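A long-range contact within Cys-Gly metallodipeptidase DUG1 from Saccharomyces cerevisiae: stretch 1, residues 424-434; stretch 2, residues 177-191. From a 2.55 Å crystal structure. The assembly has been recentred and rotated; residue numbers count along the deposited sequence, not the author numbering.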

ATOM      1  N   PRO A 424      17.087 -20.225   2.184  1.00 30.05           N
ATOM      2  CA  PRO A 424      18.224 -19.665   2.914  1.00 28.67           C
ATOM      3  C   PRO A 424      19.125 -20.628   3.709  1.00 27.78           C
ATOM      4  O   PRO A 424      20.333 -20.498   3.521  1.00 32.55           O
ATOM      5  CB  PRO A 424      17.551 -18.650   3.833  1.00 27.28           C
ATOM      6  CG  PRO A 424      16.438 -18.124   2.972  1.00 27.62           C
ATOM      7  CD  PRO A 424      15.949 -19.288   2.156  1.00 24.92           C
ATOM      8  N   ILE A 425      18.613 -21.527   4.555  1.00 21.53           N
ATOM      9  CA  ILE A 425      19.526 -22.309   5.414  1.00 26.83           C
ATOM     10  C   ILE A 425      20.174 -23.515   4.764  1.00 26.39           C
ATOM     11  O   ILE A 425      20.966 -24.202   5.413  1.00 27.36           O
ATOM     12  CB  ILE A 425      18.890 -22.840   6.735  1.00 30.39           C
ATOM     13  CG1 ILE A 425      17.413 -23.155   6.541  1.00 27.11           C
ATOM     14  CG2 ILE A 425      19.165 -21.902   7.911  1.00 31.46           C
ATOM     15  CD1 ILE A 425      17.181 -24.349   5.677  1.00 22.67           C
ATOM     16  N   THR A 426      19.802 -23.794   3.517  1.00 23.87           N
ATOM     17  CA  THR A 426      20.312 -24.948   2.808  1.00 21.43           C
ATOM     18  C   THR A 426      21.848 -24.999   2.888  1.00 25.48           C
ATOM     19  O   THR A 426      22.419 -26.025   3.239  1.00 27.41           O
ATOM     20  CB  THR A 426      19.810 -24.988   1.353  1.00 24.17           C
ATOM     21  OG1 THR A 426      20.391 -26.112   0.671  1.00 26.48           O
ATOM     22  CG2 THR A 426      20.214 -23.721   0.630  1.00 35.33           C
ATOM     23  N   LEU A 427      22.509 -23.874   2.641  1.00 26.76           N
ATOM     24  CA  LEU A 427      23.961 -23.817   2.722  1.00 23.51           C
ATOM     25  C   LEU A 427      24.461 -24.009   4.144  1.00 28.11           C
ATOM     26  O   LEU A 427      25.488 -24.660   4.361  1.00 29.06           O
ATOM     27  CB  LEU A 427      24.473 -22.492   2.182  1.00 23.95           C
ATOM     28  CG  LEU A 427      25.969 -22.401   1.901  1.00 29.67           C
ATOM     29  CD1 LEU A 427      26.477 -23.620   1.124  1.00 26.32           C
ATOM     30  CD2 LEU A 427      26.230 -21.133   1.124  1.00 25.12           C
ATOM     31  N   THR A 428      23.738 -23.446   5.109  1.00 23.75           N
ATOM     32  CA  THR A 428      24.100 -23.617   6.508  1.00 22.74           C
ATOM     33  C   THR A 428      24.023 -25.085   6.917  1.00 25.48           C
ATOM     34  O   THR A 428      24.856 -25.558   7.677  1.00 29.46           O
ATOM     35  CB  THR A 428      23.245 -22.745   7.448  1.00 27.78           C
ATOM     36  OG1 THR A 428      23.507 -21.365   7.184  1.00 28.85           O
ATOM     37  CG2 THR A 428      23.592 -23.017   8.895  1.00 28.20           C
ATOM     38  N   PHE A 429      23.049 -25.827   6.403  1.00 25.65           N
ATOM     39  CA  PHE A 429      23.008 -27.256   6.715  1.00 27.10           C
ATOM     40  C   PHE A 429      24.237 -27.967   6.161  1.00 27.38           C
ATOM     41  O   PHE A 429      24.920 -28.728   6.872  1.00 25.11           O
ATOM     42  CB  PHE A 429      21.727 -27.913   6.208  1.00 21.04           C
ATOM     43  CG  PHE A 429      20.554 -27.742   7.138  1.00 25.43           C
ATOM     44  CD1 PHE A 429      20.604 -28.231   8.432  1.00 22.89           C
ATOM     45  CD2 PHE A 429      19.391 -27.108   6.715  1.00 22.93           C
ATOM     46  CE1 PHE A 429      19.519 -28.072   9.286  1.00 21.64           C
ATOM     47  CE2 PHE A 429      18.310 -26.962   7.567  1.00 17.54           C
ATOM     48  CZ  PHE A 429      18.378 -27.438   8.849  1.00 15.86           C
ATOM     49  N   GLN A 430      24.531 -27.690   4.898  1.00 24.46           N
ATOM     50  CA  GLN A 430      25.633 -28.358   4.232  1.00 28.13           C
ATOM     51  C   GLN A 430      26.949 -28.121   4.942  1.00 26.85           C
ATOM     52  O   GLN A 430      27.627 -29.063   5.297  1.00 29.04           O
ATOM     53  CB  GLN A 430      25.745 -27.894   2.797  1.00 29.73           C
ATOM     54  CG  GLN A 430      26.952 -28.431   2.099  1.00 23.63           C
ATOM     55  CD  GLN A 430      27.050 -27.900   0.695  1.00 27.60           C
ATOM     56  OE1 GLN A 430      26.464 -28.465  -0.228  1.00 27.08           O
ATOM     57  NE2 GLN A 430      27.778 -26.795   0.521  1.00 23.09           N
ATOM     58  N   ASP A 431      27.284 -26.860   5.172  1.00 27.37           N
ATOM     59  CA  ASP A 431      28.559 -26.497   5.776  1.00 28.00           C
ATOM     60  C   ASP A 431      28.671 -26.829   7.262  1.00 33.01           C
ATOM     61  O   ASP A 431      29.675 -27.393   7.691  1.00 36.75           O
ATOM     62  CB  ASP A 431      28.847 -25.015   5.553  1.00 28.18           C
ATOM     63  CG  ASP A 431      29.143 -24.689   4.097  1.00 34.81           C
ATOM     64  OD1 ASP A 431      29.101 -25.611   3.242  1.00 35.56           O
ATOM     65  OD2 ASP A 431      29.410 -23.501   3.807  1.00 33.75           O
ATOM     66  N   ALA A 432      27.655 -26.481   8.047  1.00 27.74           N
ATOM     67  CA  ALA A 432      27.717 -26.688   9.486  1.00 22.20           C
ATOM     68  C   ALA A 432      27.742 -28.164   9.871  1.00 32.57           C
ATOM     69  O   ALA A 432      28.406 -28.548  10.835  1.00 33.90           O
ATOM     70  CB  ALA A 432      26.560 -25.987  10.180  1.00 25.85           C
ATOM     71  N   LEU A 433      27.009 -28.987   9.129  1.00 30.84           N
ATOM     72  CA  LEU A 433      26.890 -30.392   9.477  1.00 27.17           C
ATOM     73  C   LEU A 433      27.861 -31.229   8.660  1.00 32.32           C
ATOM     74  O   LEU A 433      28.118 -32.395   8.978  1.00 36.38           O
ATOM     75  CB  LEU A 433      25.453 -30.890   9.265  1.00 26.84           C
ATOM     76  CG  LEU A 433      24.320 -30.236  10.065  1.00 29.96           C
ATOM     77  CD1 LEU A 433      23.038 -31.064   9.959  1.00 23.63           C
ATOM     78  CD2 LEU A 433      24.704 -29.968  11.539  1.00 25.35           C
ATOM     79  N   ASN A 434      28.404 -30.616   7.614  1.00 31.28           N
ATOM     80  CA  ASN A 434      29.238 -31.309   6.630  1.00 34.46           C
ATOM     81  C   ASN A 434      28.629 -32.601   6.111  1.00 31.48           C
ATOM     82  O   ASN A 434      29.178 -33.677   6.305  1.00 32.78           O
ATOM     83  CB  ASN A 434      30.658 -31.524   7.153  1.00 35.29           C
ATOM     84  CG  ASN A 434      31.392 -30.207   7.387  1.00 45.63           C
ATOM     85  OD1 ASN A 434      31.573 -29.786   8.532  1.00 47.97           O
ATOM     86  ND2 ASN A 434      31.803 -29.539   6.298  1.00 42.15           N
TER
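Stretch 2 (177-191) KLDELIKKEANGYFK

Two helices more than 240 residues apart in one chain pack side by side in nearly the same direction, through an apolar seam centred on Ile182 and a single hydrogen bond across the contact, from Thr428 to Asp179. Stretch 2 begins with Lys177 at the N-cap position, is helical from Leu178 to about Glu185, and continues through two type I turns, Glu185 to Gly188 and Gly188 to Lys191. Its helix runs alongside helix 426-433 with an angle of 17° between the N-to-C directions (signed crossing angle -17°) and a closest axial approach of 9.3 Å. Along the contact, the CA atoms of Ile425 and Asp179 lie 6.5 Å apart, those of Ala432 and Lys183 5.5 Å, and those of Leu433 and Ala186 5.6 Å. Together the stretches bury 490 Å².

At the N-terminal end, Ile425 points toward stretch 2 and meets two side chains one helical turn apart, with its CG1 3.7 Å from Leu178 CD2 and its CG2 3.6 Å from Ile182 CD1. Ile182 has the largest covered area of any residue here, 81 Å²; its CA-to-CB bond points toward stretch 1, and it touches five residues there. Its CD1 lies over one face of the Phe429 ring, 4.1 Å from the centroid and 23° off the ring normal, a CH-pi contact, while its CG1 is 3.7 Å from Phe429 CE1. Its CG2 packs against Thr428 CG2 at 3.8 Å and Ala432 CB at 3.9 Å, and reaches Leu433 CD2 at 4.4 Å.

Beside this seam, Thr428 OG1 donates to Asp179 OD1 at 2.8 Å. The other carboxylate oxygen, Asp179 OD2, accepts a weak hydrogen bond from Lys183 NZ at 3.3 Å, part of a salt bridge within stretch 2, so one oxygen of the carboxylate bonds across the contact and the other within its own helix. Lys183 touches stretch 1 through its CG, 4.2 Å from Ala432 CB.

Toward the C-terminal ends the backbones come closer, and alanine is one partner in each of the two short CA pairs. Ala186 CB lies 3.6 Å from Ala432 O, and Leu433 CD2 is 3.7 Å from both CA and CB of Ala186. The turns then bring Phe190 back toward stretch 1, where its CB rests 3.8 Å from Leu433 CD2; backbone hydrogen bonds from Gly188 N and Phe190 N to Glu185 O, both 3.0 Å, accompany this return.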

ATOM      1  N   LYS A 177      17.521 -16.203  13.055  1.00 29.39           N
ATOM      2  CA  LYS A 177      18.182 -16.876  14.178  1.00 31.49           C
ATOM      3  C   LYS A 177      18.376 -18.390  13.996  1.00 30.36           C
ATOM      4  O   LYS A 177      19.057 -19.027  14.794  1.00 29.74           O
ATOM      5  CB  LYS A 177      17.454 -16.572  15.498  1.00 27.20           C
ATOM      6  CG  LYS A 177      17.260 -15.097  15.769  1.00 33.38           C
ATOM      7  CD  LYS A 177      18.442 -14.503  16.502  1.00 40.28           C
ATOM      8  CE  LYS A 177      18.475 -14.963  17.951  1.00 38.92           C
ATOM      9  NZ  LYS A 177      19.769 -14.630  18.619  1.00 49.32           N
ATOM     10  N   LEU A 178      17.773 -18.954  12.951  1.00 29.41           N
ATOM     11  CA  LEU A 178      17.857 -20.391  12.694  1.00 32.18           C
ATOM     12  C   LEU A 178      19.295 -20.799  12.385  1.00 33.80           C
ATOM     13  O   LEU A 178      19.786 -21.836  12.861  1.00 28.11           O
ATOM     14  CB  LEU A 178      16.944 -20.777  11.528  1.00 26.29           C
ATOM     15  CG  LEU A 178      16.975 -22.246  11.093  1.00 25.09           C
ATOM     16  CD1 LEU A 178      16.580 -23.190  12.217  1.00 20.35           C
ATOM     17  CD2 LEU A 178      16.079 -22.445   9.892  1.00 25.35           C
ATOM     18  N   ASP A 179      19.935 -19.964  11.565  1.00 35.77           N
ATOM     19  CA  ASP A 179      21.357 -20.024  11.250  1.00 32.05           C
ATOM     20  C   ASP A 179      22.197 -20.389  12.473  1.00 32.60           C
ATOM     21  O   ASP A 179      22.906 -21.397  12.480  1.00 30.02           O
ATOM     22  CB  ASP A 179      21.792 -18.654  10.733  1.00 32.59           C
ATOM     23  CG  ASP A 179      23.122 -18.692  10.027  1.00 48.13           C
ATOM     24  OD1 ASP A 179      23.478 -19.772   9.506  1.00 51.68           O
ATOM     25  OD2 ASP A 179      23.813 -17.645   9.984  1.00 54.34           O
ATOM     26  N   GLU A 180      22.101 -19.562  13.511  1.00 31.88           N
ATOM     27  CA  GLU A 180      22.840 -19.790  14.742  1.00 31.63           C
ATOM     28  C   GLU A 180      22.491 -21.122  15.378  1.00 34.77           C
ATOM     29  O   GLU A 180      23.372 -21.820  15.903  1.00 34.39           O
ATOM     30  CB  GLU A 180      22.576 -18.672  15.737  1.00 33.60           C
ATOM     31  CG  GLU A 180      22.922 -17.303  15.215  1.00 40.50           C
ATOM     32  CD  GLU A 180      22.278 -16.197  16.036  1.00 53.19           C
ATOM     33  OE1 GLU A 180      22.392 -16.237  17.283  1.00 52.03           O
ATOM     34  OE2 GLU A 180      21.651 -15.296  15.433  1.00 53.66           O
ATOM     35  N   LEU A 181      21.211 -21.479  15.329  1.00 32.28           N
ATOM     36  CA  LEU A 181      20.758 -22.715  15.954  1.00 30.20           C
ATOM     37  C   LEU A 181      21.446 -23.940  15.368  1.00 31.06           C
ATOM     38  O   LEU A 181      21.895 -24.821  16.097  1.00 32.04           O
ATOM     39  CB  LEU A 181      19.247 -22.869  15.839  1.00 24.90           C
ATOM     40  CG  LEU A 181      18.762 -24.147  16.520  1.00 26.20           C
ATOM     41  CD1 LEU A 181      19.235 -24.171  17.966  1.00 25.53           C
ATOM     42  CD2 LEU A 181      17.247 -24.282  16.441  1.00 27.52           C
ATOM     43  N   ILE A 182      21.522 -23.988  14.046  1.00 29.85           N
ATOM     44  CA  ILE A 182      22.112 -25.125  13.368  1.00 30.56           C
ATOM     45  C   ILE A 182      23.588 -25.245  13.721  1.00 31.05           C
ATOM     46  O   ILE A 182      24.058 -26.318  14.100  1.00 29.29           O
ATOM     47  CB  ILE A 182      21.911 -24.999  11.863  1.00 27.84           C
ATOM     48  CG1 ILE A 182      20.440 -25.233  11.541  1.00 30.35           C
ATOM     49  CG2 ILE A 182      22.773 -25.984  11.117  1.00 28.17           C
ATOM     50  CD1 ILE A 182      19.927 -24.329  10.465  1.00 36.68           C
ATOM     51  N   LYS A 183      24.307 -24.130  13.626  1.00 30.98           N
ATOM     52  CA  LYS A 183      25.723 -24.100  13.972  1.00 30.93           C
ATOM     53  C   LYS A 183      25.944 -24.470  15.426  1.00 32.96           C
ATOM     54  O   LYS A 183      26.876 -25.209  15.740  1.00 37.80           O
ATOM     55  CB  LYS A 183      26.318 -22.722  13.715  1.00 25.71           C
ATOM     56  CG  LYS A 183      26.465 -22.373  12.267  1.00 29.48           C
ATOM     57  CD  LYS A 183      26.768 -20.896  12.113  1.00 33.97           C
ATOM     58  CE  LYS A 183      26.898 -20.499  10.657  1.00 36.51           C
ATOM     59  NZ  LYS A 183      26.792 -19.018  10.487  1.00 49.08           N
ATOM     60  N   LYS A 184      25.086 -23.956  16.306  1.00 30.18           N
ATOM     61  CA  LYS A 184      25.194 -24.221  17.738  1.00 31.08           C
ATOM     62  C   LYS A 184      24.938 -25.679  18.038  1.00 33.32           C
ATOM     63  O   LYS A 184      25.439 -26.227  19.013  1.00 40.40           O
ATOM     64  CB  LYS A 184      24.188 -23.377  18.527  1.00 38.26           C
ATOM     65  CG  LYS A 184      24.048 -23.773  20.008  1.00 44.04           C
ATOM     66  CD  LYS A 184      22.915 -23.028  20.709  1.00 42.54           C
ATOM     67  CE  LYS A 184      22.965 -23.203  22.218  1.00 35.21           C
ATOM     68  NZ  LYS A 184      22.578 -21.924  22.883  1.00 44.73           N
ATOM     69  N   GLU A 185      24.157 -26.320  17.190  1.00 34.92           N
ATOM     70  CA  GLU A 185      23.685 -27.647  17.518  1.00 34.28           C
ATOM     71  C   GLU A 185      24.299 -28.706  16.621  1.00 34.57           C
ATOM     72  O   GLU A 185      23.902 -29.876  16.657  1.00 33.11           O
ATOM     73  CB  GLU A 185      22.170 -27.672  17.436  1.00 34.92           C
ATOM     74  CG  GLU A 185      21.545 -28.506  18.507  1.00 38.62           C
ATOM     75  CD  GLU A 185      21.950 -28.088  19.899  1.00 37.48           C
ATOM     76  OE1 GLU A 185      22.085 -26.870  20.137  1.00 38.29           O
ATOM     77  OE2 GLU A 185      22.128 -28.984  20.754  1.00 38.00           O
ATOM     78  N   ALA A 186      25.276 -28.287  15.826  1.00 32.57           N
ATOM     79  CA  ALA A 186      25.962 -29.190  14.917  1.00 36.44           C
ATOM     80  C   ALA A 186      26.633 -30.349  15.658  1.00 37.01           C
ATOM     81  O   ALA A 186      26.687 -31.472  15.156  1.00 36.78           O
ATOM     82  CB  ALA A 186      26.975 -28.423  14.085  1.00 33.90           C
ATOM     83  N   ASN A 187      27.141 -30.073  16.855  1.00 34.36           N
ATOM     84  CA  ASN A 187      27.806 -31.094  17.654  1.00 40.09           C
ATOM     85  C   ASN A 187      26.956 -31.428  18.863  1.00 42.59           C
ATOM     86  O   ASN A 187      27.458 -31.902  19.887  1.00 40.03           O
ATOM     87  CB  ASN A 187      29.204 -30.636  18.083  1.00 46.82           C
ATOM     88  CG  ASN A 187      29.274 -29.135  18.348  1.00 53.38           C
ATOM     89  OD1 ASN A 187      28.282 -28.418  18.179  1.00 52.97           O
ATOM     90  ND2 ASN A 187      30.449 -28.654  18.764  1.00 50.76           N
ATOM     91  N   GLY A 188      25.658 -31.165  18.719  1.00 41.66           N
ATOM     92  CA  GLY A 188      24.676 -31.393  19.762  1.00 31.85           C
ATOM     93  C   GLY A 188      23.530 -32.212  19.218  1.00 33.39           C
ATOM     94  O   GLY A 188      23.713 -33.390  18.896  1.00 32.76           O
ATOM     95  N   TYR A 189      22.355 -31.593  19.094  1.00 31.86           N
ATOM     96  CA  TYR A 189      21.167 -32.316  18.639  1.00 28.00           C
ATOM     97  C   TYR A 189      21.374 -32.937  17.261  1.00 27.23           C
ATOM     98  O   TYR A 189      20.809 -33.978  16.978  1.00 27.87           O
ATOM     99  CB  TYR A 189      19.929 -31.415  18.637  1.00 28.00           C
ATOM    100  CG  TYR A 189      18.618 -32.157  18.636  1.00 23.82           C
ATOM    101  CD1 TYR A 189      18.123 -32.730  17.476  1.00 26.40           C
ATOM    102  CD2 TYR A 189      17.866 -32.272  19.794  1.00 24.39           C
ATOM    103  CE1 TYR A 189      16.923 -33.421  17.471  1.00 25.98           C
ATOM    104  CE2 TYR A 189      16.658 -32.957  19.802  1.00 24.10           C
ATOM    105  CZ  TYR A 189      16.196 -33.531  18.638  1.00 26.49           C
ATOM    106  OH  TYR A 189      15.009 -34.218  18.633  1.00 26.01           O
ATOM    107  N   PHE A 190      22.201 -32.313  16.424  1.00 26.32           N
ATOM    108  CA  PHE A 190      22.413 -32.773  15.055  1.00 24.76           C
ATOM    109  C   PHE A 190      23.712 -33.563  14.848  1.00 34.92           C
ATOM    110  O   PHE A 190      24.116 -33.794  13.701  1.00 31.71           O
ATOM    111  CB  PHE A 190      22.431 -31.581  14.111  1.00 28.98           C
ATOM    112  CG  PHE A 190      21.149 -30.811  14.088  1.00 31.05           C
ATOM    113  CD1 PHE A 190      19.930 -31.465  14.168  1.00 27.57           C
ATOM    114  CD2 PHE A 190      21.161 -29.428  13.997  1.00 29.63           C
ATOM    115  CE1 PHE A 190      18.746 -30.757  14.140  1.00 25.56           C
ATOM    116  CE2 PHE A 190      19.977 -28.717  13.966  1.00 31.50           C
ATOM    117  CZ  PHE A 190      18.765 -29.383  14.037  1.00 23.88           C
ATOM    118  N   LYS A 191      24.351 -33.978  15.943  1.00 35.90           N
ATOM    119  CA  LYS A 191      25.683 -34.582  15.878  1.00 35.39           C
ATOM    120  C   LYS A 191      25.784 -35.790  14.945  1.00 35.74           C
ATOM    121  O   LYS A 191      26.748 -35.906  14.183  1.00 41.07           O
ATOM    122  CB  LYS A 191      26.223 -34.925  17.276  1.00 37.19           C
ATOM    123  CG  LYS A 191      25.772 -36.261  17.855  1.00 36.32           C
ATOM    124  CD  LYS A 191      26.431 -36.516  19.215  1.00 47.38           C
ATOM    125  CE  LYS A 191      25.845 -37.738  19.946  1.00 52.20           C
ATOM    126  NZ  LYS A 191      26.348 -39.060  19.440  1.00 45.87           N
TER